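Local structure of endo-1,4-beta-xylanase (Uncultured bacterium, 7AX7) at residues G56-S61 against T181-F186; F118-L123 against I199-N204. The protein is the CE4 esterase domain of a multidomain xylanase and uses a cobalt ion to cleave acetyl groups from acetylated xylan. All coordinates share one frame; numbering follows the deposited sequence.

Contact 1 (G56-S61 against T181-F186)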
ATOM      1  N   GLY A  56     -10.439  -9.649   1.141  1.00 10.32           N
ATOM      2  CA  GLY A  56     -10.623  -8.437   1.912  1.00 10.00           C
ATOM      3  C   GLY A  56      -9.400  -7.555   1.998  1.00  9.71           C
ATOM      4  O   GLY A  56      -9.293  -6.753   2.931  1.00 12.17           O
ATOM      5  N   CYS A  57      -8.454  -7.695   1.073  1.00  7.06           N
ATOM      6  CA  CYS A  57      -7.343  -6.760   1.001  1.00  6.70           C
ATOM      7  C   CYS A  57      -7.815  -5.509   0.286  1.00  8.67           C
ATOM      8  O   CYS A  57      -8.582  -5.585  -0.673  1.00 10.11           O
ATOM      9  CB  CYS A  57      -6.145  -7.368   0.273  1.00  6.85           C
ATOM     10  SG  CYS A  57      -5.374  -8.772   1.142  1.00  9.00           S
ATOM     11  N   GLU A  58      -7.368  -4.357   0.771  1.00  9.84           N
ATOM     12  CA  GLU A  58      -7.807  -3.084   0.223  1.00  7.28           C
ATOM     13  C   GLU A  58      -6.973  -2.710  -0.992  1.00  8.34           C
ATOM     14  O   GLU A  58      -5.749  -2.864  -0.991  1.00  6.95           O
ATOM     15  CB  GLU A  58      -7.700  -1.979   1.272  1.00  5.58           C
ATOM     16  CG  GLU A  58      -8.097  -0.608   0.730  1.00  7.75           C
ATOM     17  CD  GLU A  58      -8.315   0.420   1.824  1.00  9.09           C
ATOM     18  OE1 GLU A  58      -7.807   0.216   2.949  1.00  7.17           O
ATOM     19  OE2 GLU A  58      -9.006   1.435   1.560  1.00 12.93           O
ATOM     20  N   LEU A  59      -7.637  -2.201  -2.024  1.00  5.51           N
ATOM     21  CA  LEU A  59      -6.954  -1.705  -3.210  1.00 12.27           C
ATOM     22  C   LEU A  59      -6.947  -0.173  -3.198  1.00 10.03           C
ATOM     23  O   LEU A  59      -7.986   0.464  -2.975  1.00  5.65           O
ATOM     24  CB  LEU A  59      -7.612  -2.250  -4.481  1.00 10.48           C
ATOM     25  CG  LEU A  59      -7.761  -3.778  -4.598  1.00 10.05           C
ATOM     26  CD1 LEU A  59      -8.347  -4.169  -5.955  1.00  9.12           C
ATOM     27  CD2 LEU A  59      -6.430  -4.494  -4.369  1.00  7.93           C
ATOM     28  N   ALA A  60      -5.773   0.412  -3.438  1.00  8.20           N
ATOM     29  CA  ALA A  60      -5.554   1.856  -3.390  1.00  8.23           C
ATOM     30  C   ALA A  60      -4.747   2.285  -4.621  1.00  8.40           C
ATOM     31  O   ALA A  60      -4.314   1.462  -5.429  1.00  9.03           O
ATOM     32  CB  ALA A  60      -4.840   2.260  -2.085  1.00  6.20           C
ATOM     33  N   SER A  61      -4.536   3.587  -4.761  1.00  6.59           N
ATOM     34  CA  SER A  61      -3.973   4.169  -5.975  1.00  6.99           C
ATOM     35  C   SER A  61      -2.486   4.463  -5.802  1.00  6.97           C
ATOM     36  O   SER A  61      -2.076   5.061  -4.801  1.00  7.95           O
ATOM     37  CB  SER A  61      -4.715   5.455  -6.333  1.00  5.47           C
ATOM     38  OG  SER A  61      -4.118   6.077  -7.459  1.00 10.38           O
ATOM     39  N   THR A 181      -6.357  -3.077   7.205  1.00  8.37           N
ATOM     40  CA  THR A 181      -6.190  -2.258   6.015  1.00  8.47           C
ATOM     41  C   THR A 181      -6.073  -0.791   6.424  1.00  8.14           C
ATOM     42  O   THR A 181      -6.346  -0.418   7.568  1.00  7.82           O
ATOM     43  CB  THR A 181      -7.366  -2.434   5.048  1.00  8.69           C
ATOM     44  OG1 THR A 181      -8.556  -1.866   5.627  1.00  7.37           O
ATOM     45  CG2 THR A 181      -7.613  -3.921   4.732  1.00  7.93           C
ATOM     46  N   VAL A 182      -5.660   0.049   5.472  1.00  8.66           N
ATOM     47  CA  VAL A 182      -5.565   1.482   5.747  1.00  5.41           C
ATOM     48  C   VAL A 182      -6.943   2.058   6.074  1.00  7.43           C
ATOM     49  O   VAL A 182      -7.097   2.823   7.038  1.00  7.97           O
ATOM     50  CB  VAL A 182      -4.889   2.206   4.569  1.00  7.18           C
ATOM     51  CG1 VAL A 182      -4.808   3.710   4.827  1.00  8.40           C
ATOM     52  CG2 VAL A 182      -3.481   1.639   4.344  1.00  7.18           C
ATOM     53  N   SER A 183      -7.976   1.674   5.311  1.00  6.32           N
ATOM     54  CA  SER A 183      -9.336   2.087   5.658  1.00  6.75           C
ATOM     55  C   SER A 183      -9.697   1.636   7.068  1.00  8.76           C
ATOM     56  O   SER A 183     -10.203   2.423   7.873  1.00  9.95           O
ATOM     57  CB  SER A 183     -10.349   1.530   4.648  1.00  9.59           C
ATOM     58  OG  SER A 183     -10.398   2.304   3.462  1.00  8.15           O
ATOM     59  N   GLU A 184      -9.441   0.365   7.389  1.00  8.47           N
ATOM     60  CA  GLU A 184      -9.751  -0.126   8.731  1.00  9.31           C
ATOM     61  C   GLU A 184      -8.939   0.608   9.792  1.00  9.61           C
ATOM     62  O   GLU A 184      -9.438   0.872  10.889  1.00  9.47           O
ATOM     63  CB  GLU A 184      -9.500  -1.631   8.809  1.00  8.52           C
ATOM     64  CG  GLU A 184     -10.544  -2.460   8.103  1.00 12.16           C
ATOM     65  CD  GLU A 184     -10.107  -3.902   7.939  1.00 14.88           C
ATOM     66  OE1 GLU A 184      -8.917  -4.198   8.193  1.00 10.52           O
ATOM     67  OE2 GLU A 184     -10.953  -4.734   7.559  1.00 13.29           O
ATOM     68  N   LEU A 185      -7.688   0.953   9.481  1.00  7.54           N
ATOM     69  CA  LEU A 185      -6.862   1.682  10.439  1.00  7.61           C
ATOM     70  C   LEU A 185      -7.529   2.986  10.867  1.00 10.67           C
ATOM     71  O   LEU A 185      -7.667   3.268  12.066  1.00  8.82           O
ATOM     72  CB  LEU A 185      -5.483   1.956   9.838  1.00  6.90           C
ATOM     73  CG  LEU A 185      -4.587   2.916  10.624  1.00  9.37           C
ATOM     74  CD1 LEU A 185      -4.267   2.369  12.028  1.00 11.20           C
ATOM     75  CD2 LEU A 185      -3.326   3.213   9.835  1.00  9.08           C
ATOM     76  N   PHE A 186      -7.944   3.806   9.898  1.00  9.01           N
ATOM     77  CA  PHE A 186      -8.562   5.078  10.255  1.00 10.31           C
ATOM     78  C   PHE A 186      -9.934   4.868  10.889  1.00 10.43           C
ATOM     79  O   PHE A 186     -10.266   5.523  11.881  1.00 10.85           O
ATOM     80  CB  PHE A 186      -8.642   5.986   9.031  1.00  9.67           C
ATOM     81  CG  PHE A 186      -7.320   6.611   8.667  1.00 12.14           C
ATOM     82  CD1 PHE A 186      -6.877   7.746   9.319  1.00  9.46           C
ATOM     83  CD2 PHE A 186      -6.509   6.042   7.696  1.00  8.68           C
ATOM     84  CE1 PHE A 186      -5.654   8.318   8.999  1.00  9.87           C
ATOM     85  CE2 PHE A 186      -5.290   6.611   7.366  1.00  9.88           C
ATOM     86  CZ  PHE A 186      -4.861   7.750   8.018  1.00  9.20           C
TER
HETATM   87  O   HOH W   1     -11.121  -5.319   4.306  1.00 10.49           O
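G56 meets T181 through its carbonyl: G56 O lies 3.8 Å from T181 CG2. The same oxygen accepts a bond from a water, which also donates weakly to E184 OE2. G56 follows helix 46-54 in a Schellman motif, and its positive phi suits glycine. E58, the first residue of strand 58-61, carries the contact. E58 CB packs on T181 CB at 3.8 Å. Its CG stands anti to the backbone N (chi1 178°). The extended chain beyond CG carries the carboxylate to the first turn of helix 182-189. There it grips S183 twice. S183 N donates to E58 OE1 at 2.8 Å, nearly straight at 170°, on the syn lone pair. S183 OG donates to E58 OE2 at 2.5 Å, also on the syn side but out of the carboxylate plane. The helix start is a capping box in its own right: E184 N donates to T181 OG1 at 3.0 Å, and T181 N donates to E184 OE1. The helix N terminus would probably favour a negative charge on E58. An alanine here would remove the carboxylate and probably leave S183 N and OG without their acceptors.

Contact 2 (F118-L123 against I199-N204); sequences FIQGTL and IWSNAN
F118 O accepts a bond from W200 N at 2.8 Å, and Q120 N donates to W200 O at 2.7 Å. These two bonds bracket I119, which pairs with W200 in parallel register. Both bonds are fairly straight, at 165° and 164°, though each donor is tilted from the carbonyl plane. The tight part lies here. F118 O also sits at the edge of the W200 indole, in its plane, 3.3 Å from CD1. On the face of I119 and W200, both buried, I119 CD1 meets W200 CB at 3.8 Å, and the two side chains cross obliquely. The indole NE1 is bonded outside the contact, to P193 O. The pairing adds the short strand 199-200 to the parallel sheet of this NodB-type deacetylase fold. Strand 118-123 joins it to strand 148-153. The face of F118 and I199 is less enclosed: F118 is buried, but I199 is partly exposed, as are Q120 and S201 beyond it. There I199 CG1 lies 3.7 Å from F118 CB and also reaches Q120 CB, with I199 CD1 at the edge of the F118 ring. Beyond W200 the strand pairing gives way to a side-chain bond: G121 N donates to S201 OG at 2.9 Å, less straight than the others. A CB at G121 would press on the carbonyl O of Q120. The extended Q120 side chain passes S201 OG with its CB 3.6 Å away.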
ATOM      1  N   PHE A 118      -3.287  11.376   1.176  1.00  8.56           N
ATOM      2  CA  PHE A 118      -1.942  10.918   0.850  1.00 11.15           C
ATOM      3  C   PHE A 118      -1.413  10.000   1.952  1.00  8.82           C
ATOM      4  O   PHE A 118      -1.486  10.337   3.138  1.00  8.30           O
ATOM      5  CB  PHE A 118      -0.991  12.111   0.693  1.00  8.31           C
ATOM      6  CG  PHE A 118      -1.164  12.892  -0.599  1.00 10.00           C
ATOM      7  CD1 PHE A 118      -2.391  13.449  -0.940  1.00  9.92           C
ATOM      8  CD2 PHE A 118      -0.081  13.087  -1.452  1.00  9.91           C
ATOM      9  CE1 PHE A 118      -2.543  14.175  -2.116  1.00 10.74           C
ATOM     10  CE2 PHE A 118      -0.225  13.809  -2.629  1.00  9.77           C
ATOM     11  CZ  PHE A 118      -1.461  14.357  -2.954  1.00  8.17           C
ATOM     12  N   ILE A 119      -0.821   8.876   1.557  1.00  6.79           N
ATOM     13  CA  ILE A 119      -0.238   7.921   2.492  1.00  9.03           C
ATOM     14  C   ILE A 119       1.254   7.802   2.216  1.00  7.52           C
ATOM     15  O   ILE A 119       1.667   7.638   1.065  1.00  8.14           O
ATOM     16  CB  ILE A 119      -0.916   6.543   2.396  1.00  6.44           C
ATOM     17  CG1 ILE A 119      -2.409   6.662   2.733  1.00  8.68           C
ATOM     18  CG2 ILE A 119      -0.207   5.548   3.312  1.00  5.43           C
ATOM     19  CD1 ILE A 119      -2.690   7.264   4.105  1.00  7.38           C
ATOM     20  N   GLN A 120       2.061   7.906   3.266  1.00  8.22           N
ATOM     21  CA  GLN A 120       3.466   7.544   3.143  1.00 10.28           C
ATOM     22  C   GLN A 120       3.737   6.251   3.913  1.00  8.07           C
ATOM     23  O   GLN A 120       3.725   5.169   3.327  1.00  8.77           O
ATOM     24  CB  GLN A 120       4.364   8.678   3.642  1.00 10.29           C
ATOM     25  CG  GLN A 120       5.844   8.351   3.553  1.00 13.76           C
ATOM     26  CD  GLN A 120       6.715   9.494   4.012  1.00 23.07           C
ATOM     27  OE1 GLN A 120       6.431  10.661   3.735  1.00 30.59           O
ATOM     28  NE2 GLN A 120       7.775   9.170   4.735  1.00 27.80           N
ATOM     29  N   GLY A 121       3.957   6.343   5.229  1.00  8.15           N
ATOM     30  CA  GLY A 121       4.296   5.171   6.021  1.00  8.53           C
ATOM     31  C   GLY A 121       5.800   5.010   6.134  1.00 12.51           C
ATOM     32  O   GLY A 121       6.584   5.749   5.535  1.00 13.80           O
ATOM     33  N   THR A 122       6.224   4.026   6.919  1.00  8.60           N
ATOM     34  CA  THR A 122       7.653   3.816   7.146  1.00 11.31           C
ATOM     35  C   THR A 122       8.209   2.883   6.079  1.00 14.58           C
ATOM     36  O   THR A 122       7.696   1.773   5.891  1.00 12.17           O
ATOM     37  CB  THR A 122       7.911   3.252   8.540  1.00 11.17           C
ATOM     38  OG1 THR A 122       7.341   4.137   9.516  1.00 14.80           O
ATOM     39  CG2 THR A 122       9.416   3.118   8.791  1.00 13.08           C
ATOM     40  N   LEU A 123       9.250   3.334   5.374  1.00 11.70           N
ATOM     41  CA  LEU A 123       9.901   2.495   4.376  1.00 16.18           C
ATOM     42  C   LEU A 123      10.773   1.457   5.061  1.00 19.87           C
ATOM     43  O   LEU A 123      11.354   1.711   6.121  1.00 19.14           O
ATOM     44  CB  LEU A 123      10.770   3.328   3.434  1.00 20.37           C
ATOM     45  CG  LEU A 123      10.212   4.626   2.855  1.00 25.21           C
ATOM     46  CD1 LEU A 123      11.237   5.276   1.925  1.00 24.87           C
ATOM     47  CD2 LEU A 123       8.906   4.358   2.136  1.00 26.74           C
ATOM     48  N   ILE A 199       0.076  14.296   4.438  1.00 11.16           N
ATOM     49  CA  ILE A 199       0.484  12.942   4.084  1.00 10.38           C
ATOM     50  C   ILE A 199       0.685  12.146   5.370  1.00 11.67           C
ATOM     51  O   ILE A 199       1.422  12.576   6.265  1.00 14.87           O
ATOM     52  CB  ILE A 199       1.748  12.928   3.198  1.00 10.47           C
ATOM     53  CG1 ILE A 199       2.062  11.498   2.729  1.00 11.22           C
ATOM     54  CG2 ILE A 199       2.931  13.511   3.918  1.00 11.78           C
ATOM     55  CD1 ILE A 199       2.870  11.452   1.417  1.00  8.05           C
ATOM     56  N   TRP A 200       0.032  10.985   5.453  1.00  9.52           N
ATOM     57  CA  TRP A 200      -0.093  10.208   6.682  1.00  7.10           C
ATOM     58  C   TRP A 200       0.897   9.050   6.708  1.00  9.77           C
ATOM     59  O   TRP A 200       1.054   8.335   5.715  1.00  9.06           O
ATOM     60  CB  TRP A 200      -1.496   9.611   6.812  1.00  9.91           C
ATOM     61  CG  TRP A 200      -2.661  10.543   6.870  1.00  6.88           C
ATOM     62  CD1 TRP A 200      -3.368  11.047   5.812  1.00 12.37           C
ATOM     63  CD2 TRP A 200      -3.305  11.024   8.052  1.00  9.57           C
ATOM     64  NE1 TRP A 200      -4.407  11.836   6.269  1.00 11.56           N
ATOM     65  CE2 TRP A 200      -4.388  11.840   7.641  1.00 11.01           C
ATOM     66  CE3 TRP A 200      -3.065  10.860   9.423  1.00  9.16           C
ATOM     67  CZ2 TRP A 200      -5.227  12.492   8.554  1.00 11.10           C
ATOM     68  CZ3 TRP A 200      -3.910  11.506  10.330  1.00 11.45           C
ATOM     69  CH2 TRP A 200      -4.972  12.308   9.891  1.00 10.57           C
ATOM     70  N   SER A 201       1.536   8.846   7.860  1.00  5.93           N
ATOM     71  CA  SER A 201       2.263   7.617   8.144  1.00 10.93           C
ATOM     72  C   SER A 201       1.717   6.861   9.346  1.00 10.43           C
ATOM     73  O   SER A 201       2.063   5.689   9.531  1.00 10.30           O
ATOM     74  CB  SER A 201       3.755   7.910   8.375  1.00  6.55           C
ATOM     75  OG  SER A 201       4.330   8.452   7.201  1.00 10.13           O
ATOM     76  N   ASN A 202       0.881   7.498  10.160  1.00  9.80           N
ATOM     77  CA  ASN A 202       0.302   6.904  11.354  1.00 10.61           C
ATOM     78  C   ASN A 202      -1.059   7.550  11.550  1.00 12.18           C
ATOM     79  O   ASN A 202      -1.216   8.752  11.322  1.00 13.51           O
ATOM     80  CB  ASN A 202       1.197   7.121  12.585  1.00 12.79           C
ATOM     81  CG  ASN A 202       0.745   6.320  13.798  1.00 14.68           C
ATOM     82  OD1 ASN A 202      -0.315   6.582  14.368  1.00 12.34           O
ATOM     83  ND2 ASN A 202       1.563   5.353  14.213  1.00 13.46           N
ATOM     84  N   ALA A 203      -2.047   6.751  11.950  1.00 12.33           N
ATOM     85  CA  ALA A 203      -3.371   7.319  12.170  1.00 13.16           C
ATOM     86  C   ALA A 203      -3.357   8.525  13.113  1.00 16.05           C
ATOM     87  O   ALA A 203      -4.310   9.312  13.102  1.00 13.03           O
ATOM     88  CB  ALA A 203      -4.313   6.240  12.695  1.00 15.15           C
ATOM     89  N   ASN A 204      -2.305   8.702  13.924  1.00 18.39           N
ATOM     90  CA  ASN A 204      -2.226   9.877  14.792  1.00 22.78           C
ATOM     91  C   ASN A 204      -1.743  11.135  14.068  1.00 22.33           C
ATOM     92  O   ASN A 204      -1.774  12.220  14.660  1.00 23.96           O
ATOM     93  CB  ASN A 204      -1.330   9.600  16.009  1.00 17.52           C
ATOM     94  CG  ASN A 204       0.149   9.520  15.657  1.00 25.55           C
ATOM     95  OD1 ASN A 204       0.573   9.888  14.558  1.00 20.65           O
ATOM     96  ND2 ASN A 204       0.947   9.046  16.609  1.00 27.50           N
TER

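Of the contact segments, 56-61 comes first along the chain and 118-123 second. Contact 1 closes a long loop when the chain returns at 181-186, after strand 177-179. Contact 2 closes later, when 199-204 meets 118-123. The two loops cross, since 118-123 lies within the first and 199-204 beyond it. Contact 1 ties the start of helix 182-189 to strand 58-61, and contact 2 lays the last strand on 118-123. Both reach the same parallel sheet. They also touch directly: the ring of F186 meets that of W200 edge-to-face, L185 packs on A203, and V182 CG1 comes to 4.2 Å from I119 CD1. Helix 182-189 thus packs against both segments of contact 2.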